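StiE protein (Stigmatella aurantiaca, PDB 6ECX) transfers methyl groups from S-adenosylmethionine to oxygen atoms of polyketide intermediates through its O-methyltransferase domain, one part of a much longer polyketide synthase. Local coordinates at residues A[104-109]-A[113-118]; A[142-147]-A[152-157]; A[193-198]-A[215-220]. One frame throughout, in Å; residues are numbered along the deposited sequence.

Interaction 1: residues A[104-109]-A[113-118]; sequences IILGEQ and LKLDGY
In the beta-alpha-beta unit made of strand 91-94, helix 101-109 and strand 114-119, L106 and G107 on the last turn of the helix pack against L113 and L115 of the returning chain. No hydrogen bond crosses the contact, which is mostly hydrocarbon packing. L106 and L115 cross at about a right angle, and CD2 of L115 presses on CB of L106 at 3.6 Å and also reaches its CD1, 4.1 Å away. The other branch of L115, CD1, rests on the bare CA of G107 (4.0 Å); having no side chain, the glycine lets the methyl settle against the helix backbone itself. With CG of L115 anti to its carbonyl carbon (chi1 -46°) and chi2 near 90°, the fork spreads over both residues. This unit opens the Rossmann-like fold of class I methyltransferases, and strand 114-119 carries Y118 into the S-adenosylmethionine pocket. L113, just before the strand, extends CD1 to O of L106 (3.7 Å) and to its CB (4.1 Å). Leucine suits these buried places because its forked end fills the wedge between helix and sheet. Around them, L86 packs on L106 and V92 on L115, while R140 hydrogen-bonds both G107 O and L113 O, joining the helix end to the start of the strand.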
loop_
_atom_site.group_PDB
_atom_site.type_symbol
_atom_site.label_atom_id
_atom_site.label_comp_id
_atom_site.label_asym_id
_atom_site.label_seq_id
_atom_site.Cartn_x
_atom_site.Cartn_y
_atom_site.Cartn_z
ATOM N N ILE A 104 3.210 -11.040 8.886
ATOM C CA ILE A 104 3.638 -11.533 10.192
ATOM C C ILE A 104 2.746 -10.972 11.303
ATOM O O ILE A 104 2.340 -11.697 12.222
ATOM C CB ILE A 104 5.116 -11.178 10.412
ATOM C CG1 ILE A 104 6.013 -12.076 9.528
ATOM C CG2 ILE A 104 5.459 -11.250 11.898
ATOM C CD1 ILE A 104 7.464 -11.638 9.491
ATOM N N ILE A 105 2.456 -9.670 11.250
ATOM C CA ILE A 105 1.599 -9.056 12.259
ATOM C C ILE A 105 0.215 -9.703 12.247
ATOM O O ILE A 105 -0.345 -10.028 13.300
ATOM C CB ILE A 105 1.523 -7.536 12.031
ATOM C CG1 ILE A 105 2.859 -6.886 12.404
ATOM C CG2 ILE A 105 0.369 -6.922 12.820
ATOM C CD1 ILE A 105 2.965 -5.447 11.957
ATOM N N LEU A 106 -0.351 -9.904 11.056
ATOM C CA LEU A 106 -1.644 -10.575 10.956
ATOM C C LEU A 106 -1.567 -11.991 11.517
ATOM O O LEU A 106 -2.427 -12.403 12.305
ATOM C CB LEU A 106 -2.112 -10.586 9.496
ATOM C CG LEU A 106 -2.522 -9.215 8.945
ATOM C CD1 LEU A 106 -2.816 -9.296 7.460
ATOM C CD2 LEU A 106 -3.766 -8.684 9.676
ATOM N N GLY A 107 -0.512 -12.732 11.163
ATOM C CA GLY A 107 -0.394 -14.108 11.627
ATOM C C GLY A 107 -0.174 -14.219 13.124
ATOM O O GLY A 107 -0.684 -15.144 13.773
ATOM N N GLU A 108 0.612 -13.295 13.689
ATOM C CA GLU A 108 0.880 -13.301 15.125
ATOM C C GLU A 108 -0.378 -12.991 15.919
ATOM O O GLU A 108 -0.631 -13.600 16.966
ATOM C CB GLU A 108 1.966 -12.280 15.462
ATOM C CG GLU A 108 3.382 -12.794 15.355
ATOM C CD GLU A 108 4.410 -11.723 15.670
ATOM O OE1 GLU A 108 4.148 -10.544 15.350
ATOM O OE2 GLU A 108 5.472 -12.064 16.236
ATOM N N GLN A 109 -1.178 -12.049 15.439
ATOM C CA GLN A 109 -2.335 -11.584 16.185
ATOM C C GLN A 109 -3.612 -12.368 15.888
ATOM O O GLN A 109 -4.619 -12.163 16.576
ATOM C CB GLN A 109 -2.533 -10.093 15.909
ATOM C CG GLN A 109 -1.277 -9.275 16.254
ATOM C CD GLN A 109 -1.441 -7.776 16.035
ATOM O OE1 GLN A 109 -2.309 -7.330 15.280
ATOM N NE2 GLN A 109 -0.610 -6.992 16.711
ATOM N N LEU A 113 -5.397 -17.664 10.982
ATOM C CA LEU A 113 -5.182 -17.248 9.595
ATOM C C LEU A 113 -4.098 -18.078 8.910
ATOM O O LEU A 113 -3.123 -18.501 9.535
ATOM C CB LEU A 113 -4.773 -15.771 9.520
ATOM C CG LEU A 113 -5.748 -14.687 9.979
ATOM C CD1 LEU A 113 -5.075 -13.330 9.861
ATOM C CD2 LEU A 113 -7.046 -14.734 9.151
ATOM N N LYS A 114 -4.283 -18.285 7.603
ATOM C CA LYS A 114 -3.273 -18.800 6.683
ATOM C C LYS A 114 -2.982 -17.705 5.663
ATOM O O LYS A 114 -3.914 -17.157 5.068
ATOM C CB LYS A 114 -3.760 -20.059 5.955
ATOM C CG LYS A 114 -4.259 -21.186 6.861
ATOM C CD LYS A 114 -3.156 -22.220 7.130
ATOM C CE LYS A 114 -3.664 -23.403 7.946
ATOM N NZ LYS A 114 -2.607 -24.430 8.148
ATOM N N LEU A 115 -1.704 -17.386 5.450
ATOM C CA LEU A 115 -1.353 -16.216 4.647
ATOM C C LEU A 115 -0.231 -16.555 3.678
ATOM O O LEU A 115 0.730 -17.234 4.045
ATOM C CB LEU A 115 -0.926 -15.032 5.538
ATOM C CG LEU A 115 -1.810 -14.723 6.766
ATOM C CD1 LEU A 115 -1.345 -15.487 8.023
ATOM C CD2 LEU A 115 -1.802 -13.251 7.032
ATOM N N ASP A 116 -0.372 -16.110 2.430
ATOM C CA ASP A 116 0.667 -16.270 1.418
ATOM C C ASP A 116 1.136 -14.903 0.948
ATOM O O ASP A 116 0.347 -13.959 0.864
ATOM C CB ASP A 116 0.152 -17.078 0.216
ATOM C CG ASP A 116 -0.222 -18.509 0.603
ATOM O OD1 ASP A 116 0.522 -19.078 1.421
ATOM O OD2 ASP A 116 -1.256 -19.045 0.125
ATOM N N GLY A 117 2.417 -14.791 0.634
ATOM C CA GLY A 117 2.959 -13.553 0.091
ATOM C C GLY A 117 3.725 -13.806 -1.189
ATOM O O GLY A 117 4.412 -14.824 -1.323
ATOM N N TYR A 118 3.586 -12.880 -2.142
ATOM C CA TYR A 118 4.408 -12.847 -3.352
ATOM C C TYR A 118 5.262 -11.588 -3.340
ATOM O O TYR A 118 4.775 -10.502 -3.007
ATOM C CB TYR A 118 3.569 -12.818 -4.642
ATOM C CG TYR A 118 3.050 -14.126 -5.201
ATOM C CD1 TYR A 118 3.137 -15.304 -4.486
ATOM C CD2 TYR A 118 2.438 -14.163 -6.461
ATOM C CE1 TYR A 118 2.657 -16.481 -5.006
ATOM C CE2 TYR A 118 1.951 -15.346 -6.988
ATOM C CZ TYR A 118 2.073 -16.507 -6.247
ATOM O OH TYR A 118 1.608 -17.707 -6.742
#

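Interaction 2: residues A[142-147]-A[152-157]. With SAM (S-adenosylmethionine), chain B.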
loop_
_atom_site.group_PDB
_atom_site.type_symbol
_atom_site.label_atom_id
_atom_site.label_comp_id
_atom_site.label_asym_id
_atom_site.label_seq_id
_atom_site.Cartn_x
_atom_site.Cartn_y
_atom_site.Cartn_z
ATOM N N ARG A 142 3.359 -18.713 3.829
ATOM C CA ARG A 142 4.266 -19.114 2.755
ATOM C C ARG A 142 4.670 -17.889 1.944
ATOM O O ARG A 142 3.849 -16.996 1.689
ATOM C CB ARG A 142 3.643 -20.163 1.827
ATOM C CG ARG A 142 3.186 -21.447 2.505
ATOM C CD ARG A 142 2.516 -22.351 1.486
ATOM N NE ARG A 142 1.359 -21.712 0.856
ATOM C CZ ARG A 142 0.684 -22.259 -0.150
ATOM N NH1 ARG A 142 1.067 -23.438 -0.621
ATOM N NH2 ARG A 142 -0.371 -21.653 -0.676
ATOM N N ILE A 143 5.936 -17.860 1.540
ATOM C CA ILE A 143 6.521 -16.769 0.770
ATOM C C ILE A 143 6.987 -17.317 -0.571
ATOM O O ILE A 143 7.585 -18.397 -0.633
ATOM C CB ILE A 143 7.709 -16.122 1.512
ATOM C CG1 ILE A 143 7.285 -15.684 2.920
ATOM C CG2 ILE A 143 8.268 -14.953 0.701
ATOM C CD1 ILE A 143 6.248 -14.542 2.905
ATOM N N PHE A 144 6.722 -16.572 -1.642
ATOM C CA PHE A 144 7.159 -16.980 -2.970
ATOM C C PHE A 144 7.754 -15.787 -3.693
ATOM O O PHE A 144 7.215 -14.680 -3.620
ATOM C CB PHE A 144 6.002 -17.538 -3.816
ATOM C CG PHE A 144 5.262 -18.693 -3.187
ATOM C CD1 PHE A 144 4.209 -18.467 -2.299
ATOM C CD2 PHE A 144 5.583 -20.001 -3.523
ATOM C CE1 PHE A 144 3.506 -19.526 -1.744
ATOM C CE2 PHE A 144 4.886 -21.068 -2.971
ATOM C CZ PHE A 144 3.845 -20.832 -2.082
ATOM N N GLN A 145 8.864 -16.018 -4.386
ATOM C CA GLN A 145 9.406 -15.054 -5.337
ATOM C C GLN A 145 8.667 -15.283 -6.647
ATOM O O GLN A 145 9.059 -16.106 -7.474
ATOM C CB GLN A 145 10.917 -15.219 -5.503
ATOM C CG GLN A 145 11.566 -14.068 -6.274
ATOM C CD GLN A 145 12.978 -14.390 -6.732
ATOM O OE1 GLN A 145 13.475 -15.495 -6.514
ATOM N NE2 GLN A 145 13.631 -13.425 -7.363
ATOM N N ARG A 146 7.558 -14.564 -6.830
ATOM C CA ARG A 146 6.708 -14.747 -7.996
ATOM C C ARG A 146 6.115 -13.400 -8.385
ATOM O O ARG A 146 6.093 -12.453 -7.593
ATOM C CB ARG A 146 5.598 -15.790 -7.742
ATOM C CG ARG A 146 6.126 -17.180 -7.368
ATOM C CD ARG A 146 5.446 -18.294 -8.127
ATOM N NE ARG A 146 4.295 -18.804 -7.404
ATOM C CZ ARG A 146 4.185 -20.042 -6.935
ATOM N NH1 ARG A 146 5.154 -20.920 -7.129
ATOM N NH2 ARG A 146 3.087 -20.407 -6.289
ATOM N N ASP A 147 5.659 -13.320 -9.630
ATOM C CA ASP A 147 5.162 -12.082 -10.220
ATOM C C ASP A 147 3.641 -12.128 -10.231
ATOM O O ASP A 147 3.047 -12.962 -10.920
ATOM C CB ASP A 147 5.716 -11.904 -11.638
ATOM C CG ASP A 147 5.304 -10.577 -12.280
ATOM O OD1 ASP A 147 4.216 -10.035 -11.969
ATOM O OD2 ASP A 147 6.088 -10.077 -13.117
ATOM N N ASP A 152 -0.140 -17.244 -11.122
ATOM C CA ASP A 152 -1.372 -17.400 -10.359
ATOM C C ASP A 152 -1.078 -17.440 -8.867
ATOM O O ASP A 152 -0.102 -18.056 -8.425
ATOM C CB ASP A 152 -2.105 -18.672 -10.778
ATOM C CG ASP A 152 -2.963 -18.465 -12.006
ATOM O OD1 ASP A 152 -2.925 -17.353 -12.573
ATOM O OD2 ASP A 152 -3.681 -19.408 -12.398
ATOM N N PHE A 153 -1.911 -16.750 -8.093
ATOM C CA PHE A 153 -1.856 -16.896 -6.652
ATOM C C PHE A 153 -2.121 -18.358 -6.285
ATOM O O PHE A 153 -2.812 -19.074 -7.018
ATOM C CB PHE A 153 -2.872 -15.964 -5.995
ATOM C CG PHE A 153 -2.626 -14.510 -6.285
ATOM C CD1 PHE A 153 -1.341 -13.979 -6.199
ATOM C CD2 PHE A 153 -3.676 -13.669 -6.667
ATOM C CE1 PHE A 153 -1.107 -12.626 -6.471
ATOM C CE2 PHE A 153 -3.448 -12.330 -6.939
ATOM C CZ PHE A 153 -2.160 -11.802 -6.835
ATOM N N PRO A 154 -1.535 -18.852 -5.190
ATOM C CA PRO A 154 -1.525 -20.295 -4.916
ATOM C C PRO A 154 -2.643 -20.753 -3.986
ATOM O O PRO A 154 -2.407 -21.464 -3.003
ATOM C CB PRO A 154 -0.150 -20.504 -4.280
ATOM C CG PRO A 154 0.088 -19.239 -3.523
ATOM C CD PRO A 154 -0.601 -18.127 -4.303
ATOM N N GLY A 155 -3.870 -20.346 -4.282
ATOM C CA GLY A 155 -4.987 -20.719 -3.443
ATOM C C GLY A 155 -6.184 -19.821 -3.693
ATOM O O GLY A 155 -6.202 -19.011 -4.625
ATOM N N MET A 156 -7.170 -19.968 -2.814
ATOM C CA MET A 156 -8.414 -19.212 -2.870
ATOM C C MET A 156 -8.539 -18.438 -1.563
ATOM O O MET A 156 -8.514 -19.038 -0.482
ATOM C CB MET A 156 -9.599 -20.160 -3.088
ATOM C CG MET A 156 -10.934 -19.474 -3.270
ATOM S SD MET A 156 -10.981 -18.390 -4.717
ATOM C CE MET A 156 -10.809 -19.579 -6.044
ATOM N N TYR A 157 -8.660 -17.113 -1.658
ATOM C CA TYR A 157 -8.470 -16.231 -0.515
ATOM C C TYR A 157 -9.755 -15.509 -0.129
ATOM O O TYR A 157 -10.678 -15.349 -0.932
ATOM C CB TYR A 157 -7.351 -15.217 -0.819
ATOM C CG TYR A 157 -6.064 -15.950 -1.109
ATOM C CD1 TYR A 157 -5.261 -16.412 -0.068
ATOM C CD2 TYR A 157 -5.701 -16.268 -2.411
ATOM C CE1 TYR A 157 -4.097 -17.157 -0.316
ATOM C CE2 TYR A 157 -4.537 -16.999 -2.673
ATOM C CZ TYR A 157 -3.737 -17.420 -1.622
ATOM O OH TYR A 157 -2.596 -18.133 -1.886
HETATM N N SAM B . 3.420 -4.021 0.881
HETATM C CA SAM B . 4.731 -3.912 1.508
HETATM C C SAM B . 4.716 -2.872 2.620
HETATM O O SAM B . 3.764 -2.101 2.704
HETATM O OXT SAM B . 5.626 -2.775 3.449
HETATM C CB SAM B . 5.779 -3.559 0.467
HETATM C CG SAM B . 5.427 -2.364 -0.409
HETATM S SD SAM B . 6.838 -1.923 -1.458
HETATM C CE SAM B . 6.596 -0.136 -1.624
HETATM C "C5'" SAM B . 6.383 -2.639 -3.058
HETATM C "C4'" SAM B . 6.453 -4.168 -3.063
HETATM O "O4'" SAM B . 5.821 -4.735 -4.201
HETATM C "C3'" SAM B . 7.861 -4.755 -3.049
HETATM O "O3'" SAM B . 7.843 -5.784 -2.076
HETATM C "C2'" SAM B . 8.035 -5.385 -4.426
HETATM O "O2'" SAM B . 8.875 -6.522 -4.445
HETATM C "C1'" SAM B . 6.600 -5.791 -4.730
HETATM N N9 SAM B . 6.270 -5.988 -6.155
HETATM C C8 SAM B . 6.421 -5.065 -7.162
HETATM N N7 SAM B . 5.967 -5.613 -8.318
HETATM C C5 SAM B . 5.538 -6.872 -8.072
HETATM C C6 SAM B . 4.992 -7.856 -8.876
HETATM N N6 SAM B . 4.804 -7.651 -10.179
HETATM N N1 SAM B . 4.631 -9.076 -8.325
HETATM C C2 SAM B . 4.804 -9.310 -6.981
HETATM N N3 SAM B . 5.347 -8.320 -6.189
HETATM C C4 SAM B . 5.715 -7.121 -6.715
#
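P154 is met by three side chains of segment 142-147. R142 donates from NH2 to O of P154 (3.1 Å, N-H...O angle 138°), the oxygen lying in the guanidinium plane. F144 brings CE1 to CG of the proline (3.9 Å), and R146 sets NH2 against its CB (3.8 Å). The two arginines also use F144: CZ of F144 lies over one face of the R142 guanidinium, toward its rim, whereas NH2 of R146, whose chain bends twice, lies 3.7 Å above the phenyl plane, toward the rim. Proline, the central residue of an inverse gamma turn, fits because its compact ring offers carbon to all three while its carbonyl accepts the hydrogen bond. Next along the chain, OD1 of D147 accepts a bond from N6 of S-adenosylmethionine (3.0 Å, 162°), reading the adenine amino group, and is also bonded by the backbone N of A149. Further out, D116 holds R142 NE in a salt bridge, Y118 OH bonds R146 NE, and K150 pairs with D147 OD2. I143 turns from the sheet toward helix 122-134, whereas the loop carrying P154 lies on the opposite face, over M93, D116 and Y118 of strands 91-94 and 114-119, before entering strand 157-163.

Interaction 3: residues A[193-198]-A[215-220]; sequences DFVANT and EQWNKL
OD1 of D193, whose side chain lies against the indole of W217, is gripped by two groups: the backbone N of F194 (2.8 Å), which approaches the anti lone pair, and the hydroxyl of Y16. The other oxygen, OD2, is hydrogen-bonded to the backbone N of G167, leaving little freedom for this buried carboxylate to turn. The contact belongs to a beta-alpha-beta crossover of the Rossmann-like methyltransferase sheet, in which helix 214-222 connects strand 187-196 to strand 226-233 past the intervening antiparallel strand 283-292. The strand 193-196 and helix 215-220 axes approach to 9.5 Å, with their directions 125° apart, a distance that a single large side chain can span. W217 does so. Its CG is anti to the carbonyl carbon (chi1 -75°), which sends the ring toward the strand and lets NE1 donate to O of F194 (3.0 Å, N-H...O angle 150°). The oxygen sits at the ring edge, in the indole plane, although the donor is tilted from the carbonyl plane. Tryptophan suits this place because it supplies both breadth to fill the interior and one N-H for a main-chain oxygen. The D193 side chain runs across that of W217 at about a right angle, with CG of D193 3.9 Å from CZ2 of W217 and the carboxylate oblique to the indole plane. Farther out on W217, F176 of helix 172-181 and F309 of helix 298-309 add aromatic cover. V195, a branched residue suited to a buried strand, packs against V286 and F288 of the neighbouring strand 283-292 and places one methyl, CG2, 3.9 Å from CD1 of W217.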
loop_
_atom_site.group_PDB
_atom_site.type_symbol
_atom_site.label_atom_id
_atom_site.label_comp_id
_atom_site.label_asym_id
_atom_site.label_seq_id
_atom_site.Cartn_x
_atom_site.Cartn_y
_atom_site.Cartn_z
ATOM N N ASP A 193 -2.900 3.052 -2.621
ATOM C CA ASP A 193 -2.327 3.417 -3.909
ATOM C C ASP A 193 -2.764 4.832 -4.269
ATOM O O ASP A 193 -3.482 5.498 -3.516
ATOM C CB ASP A 193 -2.698 2.417 -5.002
ATOM C CG ASP A 193 -1.512 2.092 -5.898
ATOM O OD1 ASP A 193 -0.879 3.035 -6.396
ATOM O OD2 ASP A 193 -1.193 0.901 -6.073
ATOM N N PHE A 194 -2.291 5.290 -5.422
ATOM C CA PHE A 194 -2.487 6.659 -5.870
ATOM C C PHE A 194 -3.591 6.757 -6.910
ATOM O O PHE A 194 -3.723 5.891 -7.782
ATOM C CB PHE A 194 -1.202 7.218 -6.465
ATOM C CG PHE A 194 -0.115 7.380 -5.467
ATOM C CD1 PHE A 194 -0.033 8.534 -4.698
ATOM C CD2 PHE A 194 0.823 6.380 -5.285
ATOM C CE1 PHE A 194 0.971 8.686 -3.764
ATOM C CE2 PHE A 194 1.841 6.527 -4.359
ATOM C CZ PHE A 194 1.917 7.679 -3.598
ATOM N N VAL A 195 -4.355 7.841 -6.825
ATOM C CA VAL A 195 -5.331 8.234 -7.832
ATOM C C VAL A 195 -4.846 9.549 -8.435
ATOM O O VAL A 195 -4.597 10.517 -7.704
ATOM C CB VAL A 195 -6.736 8.384 -7.226
ATOM C CG1 VAL A 195 -7.695 8.988 -8.256
ATOM C CG2 VAL A 195 -7.263 7.032 -6.713
ATOM N N ALA A 196 -4.686 9.584 -9.755
ATOM C CA ALA A 196 -4.365 10.833 -10.436
ATOM C C ALA A 196 -5.642 11.619 -10.711
ATOM O O ALA A 196 -6.602 11.075 -11.254
ATOM C CB ALA A 196 -3.636 10.563 -11.749
ATOM N N ASN A 197 -5.645 12.906 -10.364
ATOM C CA ASN A 197 -6.847 13.724 -10.448
ATOM C C ASN A 197 -6.875 14.633 -11.675
ATOM O O ASN A 197 -7.647 15.595 -11.698
ATOM C CB ASN A 197 -6.995 14.560 -9.178
ATOM C CG ASN A 197 -7.066 13.710 -7.931
ATOM O OD1 ASN A 197 -7.776 12.702 -7.893
ATOM N ND2 ASN A 197 -6.322 14.104 -6.902
ATOM N N THR A 198 -6.060 14.359 -12.689
ATOM C CA THR A 198 -6.141 15.113 -13.939
ATOM C C THR A 198 -6.143 14.198 -15.161
ATOM O O THR A 198 -6.013 14.665 -16.296
ATOM C CB THR A 198 -4.981 16.108 -14.077
ATOM O OG1 THR A 198 -3.750 15.438 -13.794
ATOM C CG2 THR A 198 -5.158 17.279 -13.119
ATOM N N GLU A 215 -11.394 6.626 -13.517
ATOM C CA GLU A 215 -12.017 5.805 -14.548
ATOM C C GLU A 215 -11.175 4.582 -14.862
ATOM O O GLU A 215 -11.711 3.504 -15.132
ATOM C CB GLU A 215 -12.242 6.639 -15.810
ATOM C CG GLU A 215 -12.772 5.840 -16.979
ATOM C CD GLU A 215 -13.409 6.723 -18.032
ATOM O OE1 GLU A 215 -14.554 6.430 -18.448
ATOM O OE2 GLU A 215 -12.769 7.721 -18.423
ATOM N N GLN A 216 -9.854 4.724 -14.803
ATOM C CA GLN A 216 -8.983 3.599 -15.108
ATOM C C GLN A 216 -9.025 2.556 -14.007
ATOM O O GLN A 216 -9.163 1.362 -14.292
ATOM C CB GLN A 216 -7.564 4.096 -15.348
ATOM C CG GLN A 216 -7.405 4.704 -16.719
ATOM C CD GLN A 216 -6.029 5.294 -16.906
ATOM O OE1 GLN A 216 -5.522 5.985 -16.026
ATOM N NE2 GLN A 216 -5.412 5.016 -18.050
ATOM N N TRP A 217 -8.933 2.981 -12.739
ATOM C CA TRP A 217 -9.152 2.047 -11.631
ATOM C C TRP A 217 -10.522 1.384 -11.731
ATOM O O TRP A 217 -10.654 0.177 -11.507
ATOM C CB TRP A 217 -9.047 2.751 -10.277
ATOM C CG TRP A 217 -7.644 3.103 -9.812
ATOM C CD1 TRP A 217 -7.150 4.354 -9.584
ATOM C CD2 TRP A 217 -6.580 2.193 -9.496
ATOM N NE1 TRP A 217 -5.844 4.285 -9.151
ATOM C CE2 TRP A 217 -5.466 2.973 -9.096
ATOM C CE3 TRP A 217 -6.451 0.801 -9.523
ATOM C CZ2 TRP A 217 -4.245 2.404 -8.726
ATOM C CZ3 TRP A 217 -5.232 0.234 -9.150
ATOM C CH2 TRP A 217 -4.147 1.038 -8.758
ATOM N N ASN A 218 -11.560 2.178 -12.009
ATOM C CA ASN A 218 -12.914 1.648 -12.143
ATOM C C ASN A 218 -12.982 0.552 -13.206
ATOM O O ASN A 218 -13.590 -0.500 -12.986
ATOM C CB ASN A 218 -13.890 2.791 -12.468
ATOM C CG ASN A 218 -15.342 2.368 -12.302
ATOM O OD1 ASN A 218 -15.596 1.204 -12.021
ATOM N ND2 ASN A 218 -16.284 3.302 -12.461
ATOM N N LYS A 219 -12.356 0.769 -14.365
ATOM C CA LYS A 219 -12.385 -0.259 -15.401
ATOM C C LYS A 219 -11.742 -1.551 -14.908
ATOM O O LYS A 219 -12.267 -2.648 -15.144
ATOM C CB LYS A 219 -11.682 0.267 -16.657
ATOM C CG LYS A 219 -11.981 -0.526 -17.924
ATOM C CD LYS A 219 -11.491 0.234 -19.153
ATOM C CE LYS A 219 -11.687 -0.572 -20.426
ATOM N NZ LYS A 219 -13.120 -0.930 -20.630
ATOM N N LEU A 220 -10.622 -1.436 -14.185
ATOM C CA LEU A 220 -9.964 -2.617 -13.636
ATOM C C LEU A 220 -10.864 -3.348 -12.656
ATOM O O LEU A 220 -10.946 -4.583 -12.679
ATOM C CB LEU A 220 -8.661 -2.228 -12.936
ATOM C CG LEU A 220 -7.517 -1.796 -13.861
ATOM C CD1 LEU A 220 -6.390 -1.217 -13.027
ATOM C CD2 LEU A 220 -7.043 -2.989 -14.666
#

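How the interactions relate
From the N terminus the three contacts follow one another in series; none nests within or crosses another. Interaction 1 closes the tight turn between helix 101-109 and strand 114-119. Interaction 2 then closes the short loop that leaves strand 141-145, the outermost strand at that end of the sheet, and leads to strand 157-163. These two touch: D116 and Y118, on the strand of interaction 1, bond side chains of interaction 2, so they make one continuous corner of the fold. Interaction 3 spans a longer excursion, part of which is not modelled, and joins strand 187-196 to helix 214-222. Its centre lies about 28 Å from that of interaction 1, across the chain's centre, yet all three rest on the same sheet.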